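Local coordinates for uncharacterized protein (Bacteroides ovatus CL02T12C04, PDB 6PTM) that probably acts as an exo-carrageenase, a family 42 glycoside hydrolase that cleaves carrageenan chains from their ends, at residues A[210-215]-A[272-277]; A[452-457]-A[494-499]; A[564-569]-A[588-593]. All blocks are in the same frame, centred on the assembly; numbering follows the deposited sequence.

Overall arrangement
Contact 1 lies at the periphery, its centre about 31 Å from the centre of the chain; it is partly buried and joins two helices by a few apolar contacts with no hydrogen bond between them. Contact 2, buried about 7 Å from that centre, joins helix 448-460 to the C-terminal end of helix 486-498 and the residue after it, through a carboxylate, an imidazole and a water. Contact 3 is buried as well and wholly apolar, seating a helix end on a strand of a five-stranded parallel sheet. Contacts 2 and 3 have centres about 13 Å apart and touch through Phe456 CE1 and Tyr568 CD2 (3.8 Å). Contact 1 touches neither and lies across the chain's centre from contact 3.

Contact 1 (A[210-215]-A[272-277]); sequences PKVINE and KGTVPY
Ile213 of helix 210-218 and Tyr277 of helix 261-278 form the larger side-chain part of this contact. The isoleucine has CG1 beside its backbone N and anti to the carbonyl carbon (chi1 -56°), which carries CD1 across to the facing helix. There CD1 comes within 4.1 Å of Tyr277 CE2, obliquely to the ring, while the CG2 branch lies 3.8 Å from Tyr277 OH. A second touch is one of methyl groups: Val212 CG1 stands 4.2 Å from Thr274 CG2. The threonine hydroxyl is turned back to bond Leu270 O in its own helix, which leaves the methyl as the group that meets the valine.

Backbone atoms also contribute. Ile213 CD1 packs 3.7 Å from Gly273 O, and the carbonyl oxygens of Gly273 and Thr274 both lie in plane at the edge of the Tyr277 ring. Helix 261-278 is kinked here: Pro276 has no N-H to give, and neither its N nor that of Tyr277 bonds to the turn before; Tyr277 N instead bonds Thr274 O, three residues back, at 3.1 Å.

The short axes run nearly parallel, 13° apart, with a closest approach of 10.3 Å. Val212 and Thr274 also rest on strand 192-197, through Phe194 and Met196, so the two helices flank the outside of the parallel strands, consistent with neighbouring helices of the (beta/alpha)8 barrel usual in this family. With no hydrogen bond or salt bridge between the segments, their direct contact rests on van der Waals fit of methyl groups against a tyrosine and a backbone carbonyl.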
loop_
_atom_site.group_PDB
_atom_site.type_symbol
_atom_site.label_atom_id
_atom_site.label_comp_id
_atom_site.label_asym_id
_atom_site.label_seq_id
_atom_site.Cartn_x
_atom_site.Cartn_y
_atom_site.Cartn_z
ATOM N N PRO A 210 -21.830 -25.733 -10.685
ATOM C CA PRO A 210 -22.431 -25.289 -11.951
ATOM C C PRO A 210 -22.693 -23.783 -12.089
ATOM O O PRO A 210 -22.523 -23.306 -13.175
ATOM C CB PRO A 210 -23.747 -26.077 -11.989
ATOM C CG PRO A 210 -23.329 -27.389 -11.363
ATOM C CD PRO A 210 -22.506 -26.923 -10.157
ATOM N N LYS A 211 -23.045 -23.094 -11.005
ATOM C CA LYS A 211 -23.304 -21.629 -10.992
ATOM C C LYS A 211 -22.023 -20.903 -11.410
ATOM O O LYS A 211 -22.114 -19.904 -12.164
ATOM C CB LYS A 211 -23.771 -21.183 -9.600
ATOM C CG LYS A 211 -24.131 -19.706 -9.460
ATOM C CD LYS A 211 -24.588 -19.301 -8.047
ATOM C CE LYS A 211 -25.348 -17.985 -7.975
ATOM N N VAL A 212 -20.864 -21.428 -11.008
ATOM C CA VAL A 212 -19.550 -20.793 -11.302
ATOM C C VAL A 212 -19.188 -21.073 -12.765
ATOM O O VAL A 212 -18.790 -20.149 -13.502
ATOM C CB VAL A 212 -18.473 -21.292 -10.306
ATOM C CG1 VAL A 212 -17.103 -20.799 -10.696
ATOM C CG2 VAL A 212 -18.791 -20.857 -8.898
ATOM N N ILE A 213 -19.337 -22.317 -13.220
ATOM C CA ILE A 213 -19.105 -22.635 -14.658
ATOM C C ILE A 213 -19.985 -21.735 -15.544
ATOM O O ILE A 213 -19.466 -21.208 -16.551
ATOM C CB ILE A 213 -19.351 -24.124 -14.941
ATOM C CG1 ILE A 213 -18.503 -25.040 -14.051
ATOM C CG2 ILE A 213 -19.140 -24.434 -16.406
ATOM C CD1 ILE A 213 -17.022 -24.794 -14.197
ATOM N N ASN A 214 -21.284 -21.630 -15.240
ATOM C CA ASN A 214 -22.235 -20.826 -16.046
ATOM C C ASN A 214 -21.737 -19.380 -16.124
ATOM O O ASN A 214 -21.743 -18.807 -17.250
ATOM C CB ASN A 214 -23.649 -20.867 -15.463
ATOM C CG ASN A 214 -24.332 -22.191 -15.748
ATOM O OD1 ASN A 214 -23.975 -22.857 -16.698
ATOM N ND2 ASN A 214 -25.350 -22.554 -14.983
ATOM N N GLU A 215 -21.306 -18.816 -14.996
ATOM C CA GLU A 215 -20.849 -17.408 -14.965
ATOM C C GLU A 215 -19.627 -17.280 -15.863
ATOM O O GLU A 215 -19.615 -16.392 -16.738
ATOM C CB GLU A 215 -20.565 -16.982 -13.538
ATOM C CG GLU A 215 -20.777 -15.505 -13.337
ATOM C CD GLU A 215 -20.317 -15.031 -11.973
ATOM O OE1 GLU A 215 -20.435 -15.816 -10.977
ATOM O OE2 GLU A 215 -19.804 -13.907 -11.915
ATOM N N LYS A 272 -7.755 -25.558 -11.700
ATOM C CA LYS A 272 -7.894 -26.426 -12.903
ATOM C C LYS A 272 -9.285 -26.231 -13.524
ATOM O O LYS A 272 -9.366 -26.147 -14.742
ATOM C CB LYS A 272 -7.650 -27.854 -12.403
ATOM C CG LYS A 272 -7.671 -29.012 -13.380
ATOM C CD LYS A 272 -7.210 -30.303 -12.687
ATOM C CE LYS A 272 -8.069 -31.514 -12.967
ATOM N NZ LYS A 272 -8.027 -31.867 -14.404
ATOM N N GLY A 273 -10.329 -26.081 -12.711
ATOM C CA GLY A 273 -11.720 -26.111 -13.184
ATOM C C GLY A 273 -12.237 -24.731 -13.551
ATOM O O GLY A 273 -13.353 -24.663 -14.126
ATOM N N THR A 274 -11.474 -23.669 -13.248
ATOM C CA THR A 274 -11.942 -22.275 -13.411
ATOM C C THR A 274 -10.991 -21.495 -14.315
ATOM O O THR A 274 -11.480 -20.843 -15.232
ATOM C CB THR A 274 -12.135 -21.586 -12.050
ATOM O OG1 THR A 274 -10.889 -21.544 -11.339
ATOM C CG2 THR A 274 -13.197 -22.281 -11.225
ATOM N N VAL A 275 -9.686 -21.528 -14.049
ATOM C CA VAL A 275 -8.729 -20.597 -14.709
ATOM C C VAL A 275 -8.716 -20.800 -16.219
ATOM O O VAL A 275 -8.608 -19.794 -16.908
ATOM C CB VAL A 275 -7.340 -20.641 -14.035
ATOM C CG1 VAL A 275 -6.243 -20.001 -14.860
ATOM C CG2 VAL A 275 -7.431 -19.990 -12.680
ATOM N N PRO A 276 -8.905 -22.001 -16.830
ATOM C CA PRO A 276 -8.993 -22.087 -18.292
ATOM C C PRO A 276 -10.035 -21.165 -18.952
ATOM O O PRO A 276 -9.829 -20.771 -20.049
ATOM C CB PRO A 276 -9.347 -23.565 -18.536
ATOM C CG PRO A 276 -8.646 -24.251 -17.384
ATOM C CD PRO A 276 -8.956 -23.338 -16.209
ATOM N N TYR A 277 -11.109 -20.816 -18.260
ATOM C CA TYR A 277 -12.152 -19.899 -18.771
ATOM C C TYR A 277 -11.690 -18.439 -18.699
ATOM O O TYR A 277 -12.253 -17.612 -19.438
ATOM C CB TYR A 277 -13.432 -20.066 -17.960
ATOM C CG TYR A 277 -14.140 -21.374 -18.178
ATOM C CD1 TYR A 277 -14.885 -21.605 -19.319
ATOM C CD2 TYR A 277 -14.076 -22.380 -17.235
ATOM C CE1 TYR A 277 -15.577 -22.798 -19.499
ATOM C CE2 TYR A 277 -14.748 -23.583 -17.400
ATOM C CZ TYR A 277 -15.518 -23.792 -18.538
ATOM O OH TYR A 277 -16.170 -24.995 -18.693
#

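Contact 2 (A[452-457]-A[494-499])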
loop_
_atom_site.group_PDB
_atom_site.type_symbol
_atom_site.label_atom_id
_atom_site.label_comp_id
_atom_site.label_asym_id
_atom_site.label_seq_id
_atom_site.Cartn_x
_atom_site.Cartn_y
_atom_site.Cartn_z
ATOM N N MET A 452 6.979 4.514 3.971
ATOM C CA MET A 452 8.104 3.598 4.296
ATOM C C MET A 452 7.838 2.191 3.766
ATOM O O MET A 452 8.737 1.682 3.129
ATOM C CB MET A 452 8.398 3.523 5.789
ATOM C CG MET A 452 9.725 2.883 6.026
ATOM S SD MET A 452 10.202 2.941 7.769
ATOM C CE MET A 452 9.147 1.670 8.465
ATOM N N ALA A 453 6.663 1.594 3.957
ATOM C CA ALA A 453 6.406 0.220 3.437
ATOM C C ALA A 453 6.413 0.209 1.887
ATOM O O ALA A 453 6.988 -0.722 1.297
ATOM C CB ALA A 453 5.124 -0.338 3.994
ATOM N N TYR A 454 5.781 1.193 1.232
ATOM C CA TYR A 454 5.814 1.361 -0.249
ATOM C C TYR A 454 7.285 1.429 -0.705
ATOM O O TYR A 454 7.673 0.768 -1.708
ATOM C CB TYR A 454 4.910 2.546 -0.634
ATOM C CG TYR A 454 3.437 2.192 -0.696
ATOM C CD1 TYR A 454 2.934 1.024 -0.120
ATOM C CD2 TYR A 454 2.532 3.023 -1.330
ATOM C CE1 TYR A 454 1.591 0.704 -0.191
ATOM C CE2 TYR A 454 1.181 2.717 -1.400
ATOM C CZ TYR A 454 0.713 1.544 -0.855
ATOM O OH TYR A 454 -0.612 1.239 -0.975
ATOM N N ASP A 455 8.099 2.220 -0.004
ATOM C CA ASP A 455 9.531 2.401 -0.358
ATOM C C ASP A 455 10.277 1.063 -0.216
ATOM O O ASP A 455 11.179 0.786 -1.044
ATOM C CB ASP A 455 10.167 3.550 0.436
ATOM C CG ASP A 455 9.705 4.926 -0.036
ATOM O OD1 ASP A 455 9.032 4.970 -1.110
ATOM O OD2 ASP A 455 9.982 5.936 0.685
ATOM N N PHE A 456 9.911 0.242 0.760
ATOM C CA PHE A 456 10.523 -1.090 0.929
ATOM C C PHE A 456 10.108 -1.975 -0.265
ATOM O O PHE A 456 10.984 -2.597 -0.902
ATOM C CB PHE A 456 10.209 -1.649 2.317
ATOM C CG PHE A 456 10.782 -3.022 2.551
ATOM C CD1 PHE A 456 12.111 -3.184 2.920
ATOM C CD2 PHE A 456 10.018 -4.162 2.316
ATOM C CE1 PHE A 456 12.646 -4.459 3.104
ATOM C CE2 PHE A 456 10.549 -5.433 2.531
ATOM C CZ PHE A 456 11.862 -5.583 2.910
ATOM N N MET A 457 8.813 -2.058 -0.538
ATOM C CA MET A 457 8.266 -2.870 -1.650
ATOM C C MET A 457 8.913 -2.412 -2.988
ATOM O O MET A 457 9.308 -3.278 -3.787
ATOM C CB MET A 457 6.745 -2.708 -1.695
ATOM C CG MET A 457 5.999 -3.397 -0.601
ATOM S SD MET A 457 4.210 -2.974 -0.697
ATOM C CE MET A 457 3.805 -2.619 1.012
ATOM N N TRP A 494 -2.247 11.262 -3.627
ATOM C CA TRP A 494 -1.117 11.868 -4.363
ATOM C C TRP A 494 0.192 11.289 -3.790
ATOM O O TRP A 494 1.073 10.817 -4.558
ATOM C CB TRP A 494 -1.186 13.399 -4.257
ATOM C CG TRP A 494 -0.162 14.069 -5.111
ATOM C CD1 TRP A 494 1.152 14.244 -4.824
ATOM C CD2 TRP A 494 -0.367 14.624 -6.419
ATOM N NE1 TRP A 494 1.779 14.875 -5.855
ATOM C CE2 TRP A 494 0.873 15.131 -6.846
ATOM C CE3 TRP A 494 -1.477 14.753 -7.251
ATOM C CZ2 TRP A 494 1.033 15.729 -8.084
ATOM C CZ3 TRP A 494 -1.326 15.347 -8.476
ATOM C CH2 TRP A 494 -0.082 15.819 -8.893
ATOM N N LEU A 495 0.338 11.355 -2.467
ATOM C CA LEU A 495 1.571 10.906 -1.796
ATOM C C LEU A 495 1.797 9.409 -2.073
ATOM O O LEU A 495 2.913 9.021 -2.490
ATOM C CB LEU A 495 1.450 11.241 -0.303
ATOM C CG LEU A 495 2.610 10.808 0.581
ATOM C CD1 LEU A 495 3.882 11.552 0.224
ATOM C CD2 LEU A 495 2.224 10.971 2.049
ATOM N N ALA A 496 0.765 8.579 -1.901
ATOM C CA ALA A 496 0.871 7.130 -2.131
ATOM C C ALA A 496 1.333 6.880 -3.579
ATOM O O ALA A 496 2.215 5.994 -3.808
ATOM C CB ALA A 496 -0.435 6.442 -1.840
ATOM N N THR A 497 0.828 7.678 -4.517
ATOM C CA THR A 497 1.175 7.524 -5.945
ATOM C C THR A 497 2.637 7.925 -6.170
ATOM O O THR A 497 3.342 7.200 -6.896
ATOM C CB THR A 497 0.200 8.276 -6.857
ATOM O OG1 THR A 497 -1.108 7.797 -6.548
ATOM C CG2 THR A 497 0.575 8.004 -8.296
ATOM N N ILE A 498 3.099 8.995 -5.532
ATOM C CA ILE A 498 4.536 9.373 -5.601
ATOM C C ILE A 498 5.409 8.176 -5.157
ATOM O O ILE A 498 6.486 7.968 -5.755
ATOM C CB ILE A 498 4.811 10.653 -4.807
ATOM C CG1 ILE A 498 4.166 11.872 -5.491
ATOM C CG2 ILE A 498 6.311 10.821 -4.558
ATOM C CD1 ILE A 498 4.739 12.243 -6.832
ATOM N N HIS A 499 4.962 7.396 -4.169
ATOM C CA HIS A 499 5.739 6.277 -3.587
ATOM C C HIS A 499 5.464 4.949 -4.320
ATOM O O HIS A 499 5.934 3.909 -3.817
ATOM C CB HIS A 499 5.481 6.240 -2.093
ATOM C CG HIS A 499 6.134 7.362 -1.325
ATOM N ND1 HIS A 499 7.293 7.163 -0.584
ATOM C CD2 HIS A 499 5.814 8.674 -1.198
ATOM C CE1 HIS A 499 7.644 8.293 -0.003
ATOM N NE2 HIS A 499 6.732 9.259 -0.366
HETATM O O HOH W 1 8.824 4.138 -3.608
#
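Asp455 and His499 meet at an angle, the carboxylate reaching the edge of the imidazole with the two planes only 24° apart. His499 ND1 donates to Asp455 OD1 at 2.8 Å, with an N-H...O angle of 153°, entering on the syn side but tilted out of the carboxylate plane. Asp455 CG sits beside its own backbone N and anti to the carbonyl carbon (chi1 -73°), which swings the carboxylate from the flank of helix 448-460 toward the histidine. OD1 also accepts a bond from a water at 2.6 Å, and the same water donates to His499 O at 2.9 Å, closing a water-bridged ring between Asp455 and both the side chain and the carbonyl of His499.

Tyr454 points at the other segment from the position just before Asp455. Its CB lies 3.6 Å from His499 O, and farther along the ring Ala496 O stands in plane at the edge, 3.9 Å from CD2. Ala496 CB adds an apolar touch on Tyr454 CE2 at 4.1 Å. The phenol hydroxyl runs on to Asn423 and Asn468.

Both polar side chains have second partners: Asp455 OD2 bonds Tyr587, and His499 NE2 bonds Glu708 OE1. Carboxylates at both imidazole nitrogens would be expected to stabilise a protonated histidine. An alanine in place of Asp455 would probably leave His499 ND1, the bridging water and the Tyr587 hydroxyl without the carboxylate they share, with the imidazole held from its NE2 side by Glu708 and freer to turn.

A buried His-carboxylate hydrogen bond thus ties helix 448-460 to the end of helix 486-498, the helices that precede the adjacent parallel strands 466-471 and 503-506, as expected on the outside of a glycoside hydrolase (beta/alpha)8 barrel.

Contact 3 (A[564-569]-A[588-593]); sequences LRIFYT and EKLNFS
Beside the aliphatic contact of Leu590 with Leu564 and Ile566, the Phe592 ring has Asn591 ND2 over one face, 4.1 Å above the plane and offset toward the rim, and Glu588 O in plane at its edge. The setting is a beta-alpha-beta crossover: strand 564-567 leads through helices 570-575 and 579-590 to the adjacent parallel strand 597-600. The sheet is five-stranded with helices packed on it, consistent with the flavodoxin-like domain that follows the barrel in family 42 enzymes.

Leu564 and Ile566, two residues apart on the strand, both point toward the helix, while Arg565 between them points away and bonds the backbone O of Lys562 and Phe599. Leu590, at the end of helix 579-590, points toward the strand, and its CD1 lies between Leu564 and Ile566; the side chain also touches Ile597 of the next strand. Helix 674-687 packs against Leu564 through Ala681 and Val685. The contact is entirely of aliphatic carbon. A single methyl serves both strand partners: with CD1 trans to CA (chi2 -180°), Leu590 CD1 lies 4.5 Å from Leu564 CD1 and 4.3 Å from Ile566 CG1.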
loop_
_atom_site.group_PDB
_atom_site.type_symbol
_atom_site.label_atom_id
_atom_site.label_comp_id
_atom_site.label_asym_id
_atom_site.label_seq_id
_atom_site.Cartn_x
_atom_site.Cartn_y
_atom_site.Cartn_z
ATOM N N LEU A 564 20.130 6.462 -1.007
ATOM C CA LEU A 564 20.458 5.977 0.340
ATOM C C LEU A 564 19.550 4.782 0.596
ATOM O O LEU A 564 18.279 4.918 0.434
ATOM C CB LEU A 564 20.268 7.096 1.361
ATOM C CG LEU A 564 21.205 8.292 1.199
ATOM C CD1 LEU A 564 20.769 9.422 2.115
ATOM C CD2 LEU A 564 22.651 7.904 1.486
ATOM N N ARG A 565 20.169 3.661 0.954
ATOM C CA ARG A 565 19.438 2.411 1.283
ATOM C C ARG A 565 19.660 2.063 2.746
ATOM O O ARG A 565 20.820 1.881 3.161
ATOM C CB ARG A 565 19.897 1.279 0.369
ATOM C CG ARG A 565 19.669 1.566 -1.101
ATOM C CD ARG A 565 18.262 2.053 -1.426
ATOM N NE ARG A 565 18.145 2.114 -2.875
ATOM C CZ ARG A 565 17.735 1.112 -3.648
ATOM N NH1 ARG A 565 17.314 -0.042 -3.140
ATOM N NH2 ARG A 565 17.643 1.304 -4.944
ATOM N N ILE A 566 18.575 1.939 3.493
ATOM C CA ILE A 566 18.632 1.499 4.906
ATOM C C ILE A 566 18.702 -0.011 4.882
ATOM O O ILE A 566 17.769 -0.603 4.328
ATOM C CB ILE A 566 17.408 2.017 5.661
ATOM C CG1 ILE A 566 17.422 3.539 5.717
ATOM C CG2 ILE A 566 17.284 1.417 7.042
ATOM C CD1 ILE A 566 16.135 4.083 6.198
ATOM N N PHE A 567 19.705 -0.604 5.527
ATOM C CA PHE A 567 19.832 -2.080 5.604
ATOM C C PHE A 567 18.733 -2.689 6.476
ATOM O O PHE A 567 18.484 -2.217 7.593
ATOM C CB PHE A 567 21.194 -2.535 6.114
ATOM C CG PHE A 567 21.444 -3.974 5.765
ATOM C CD1 PHE A 567 21.247 -4.972 6.697
ATOM C CD2 PHE A 567 21.760 -4.326 4.462
ATOM C CE1 PHE A 567 21.440 -6.299 6.339
ATOM C CE2 PHE A 567 21.890 -5.656 4.094
ATOM C CZ PHE A 567 21.763 -6.633 5.044
ATOM N N TYR A 568 18.056 -3.705 5.936
ATOM C CA TYR A 568 16.974 -4.448 6.626
ATOM C C TYR A 568 17.352 -5.930 6.632
ATOM O O TYR A 568 17.778 -6.496 5.601
ATOM C CB TYR A 568 15.590 -4.236 5.986
ATOM C CG TYR A 568 14.528 -5.101 6.613
ATOM C CD1 TYR A 568 13.943 -4.726 7.804
ATOM C CD2 TYR A 568 14.161 -6.330 6.084
ATOM C CE1 TYR A 568 13.035 -5.549 8.450
ATOM C CE2 TYR A 568 13.218 -7.146 6.705
ATOM C CZ TYR A 568 12.674 -6.769 7.911
ATOM O OH TYR A 568 11.731 -7.524 8.563
ATOM N N THR A 569 17.214 -6.584 7.768
ATOM C CA THR A 569 17.361 -8.066 7.841
ATOM C C THR A 569 16.355 -8.649 8.829
ATOM O O THR A 569 16.210 -8.108 9.931
ATOM C CB THR A 569 18.774 -8.512 8.218
ATOM O OG1 THR A 569 18.738 -9.950 8.260
ATOM C CG2 THR A 569 19.280 -7.886 9.499
ATOM N N GLU A 588 12.766 8.200 8.915
ATOM C CA GLU A 588 12.211 9.556 9.216
ATOM C C GLU A 588 13.341 10.598 9.189
ATOM O O GLU A 588 13.165 11.722 8.644
ATOM C CB GLU A 588 11.543 9.509 10.581
ATOM C CG GLU A 588 10.957 10.816 11.045
ATOM C CD GLU A 588 10.228 10.692 12.370
ATOM O OE1 GLU A 588 10.840 10.178 13.346
ATOM O OE2 GLU A 588 9.069 11.123 12.436
ATOM N N LYS A 589 14.476 10.240 9.772
ATOM C CA LYS A 589 15.651 11.130 9.853
ATOM C C LYS A 589 16.118 11.485 8.446
ATOM O O LYS A 589 16.517 12.612 8.261
ATOM C CB LYS A 589 16.744 10.461 10.692
ATOM C CG LYS A 589 17.908 11.366 10.998
ATOM C CD LYS A 589 17.503 12.496 11.933
ATOM C CE LYS A 589 18.684 13.253 12.479
ATOM N NZ LYS A 589 18.196 14.286 13.428
ATOM N N LEU A 590 16.036 10.565 7.478
ATOM C CA LEU A 590 16.610 10.776 6.133
ATOM C C LEU A 590 15.562 11.305 5.136
ATOM O O LEU A 590 15.967 11.796 4.122
ATOM C CB LEU A 590 17.215 9.465 5.618
ATOM C CG LEU A 590 18.391 8.875 6.399
ATOM C CD1 LEU A 590 18.848 7.586 5.725
ATOM C CD2 LEU A 590 19.542 9.863 6.532
ATOM N N ASN A 591 14.270 11.178 5.409
ATOM C CA ASN A 591 13.202 11.246 4.380
ATOM C C ASN A 591 12.747 12.674 4.030
ATOM O O ASN A 591 11.920 12.816 3.078
ATOM C CB ASN A 591 11.936 10.509 4.803
ATOM C CG ASN A 591 11.007 10.332 3.625
ATOM O OD1 ASN A 591 11.449 9.865 2.582
ATOM N ND2 ASN A 591 9.757 10.735 3.778
ATOM N N PHE A 592 13.269 13.709 4.688
ATOM C CA PHE A 592 12.808 15.095 4.433
ATOM C C PHE A 592 13.970 15.937 3.919
ATOM O O PHE A 592 13.994 17.126 4.212
ATOM C CB PHE A 592 12.143 15.670 5.697
ATOM C CG PHE A 592 10.968 14.850 6.144
ATOM C CD1 PHE A 592 11.159 13.752 6.971
ATOM C CD2 PHE A 592 9.701 15.110 5.669
ATOM C CE1 PHE A 592 10.097 12.964 7.349
ATOM C CE2 PHE A 592 8.634 14.324 6.060
ATOM C CZ PHE A 592 8.838 13.234 6.880
ATOM N N SER A 593 14.842 15.361 3.090
ATOM C CA SER A 593 16.033 16.053 2.524
ATOM C C SER A 593 15.950 16.126 0.994
ATOM O O SER A 593 16.996 16.361 0.380
ATOM C CB SER A 593 17.317 15.374 2.967
ATOM O OG SER A 593 17.417 15.355 4.376
#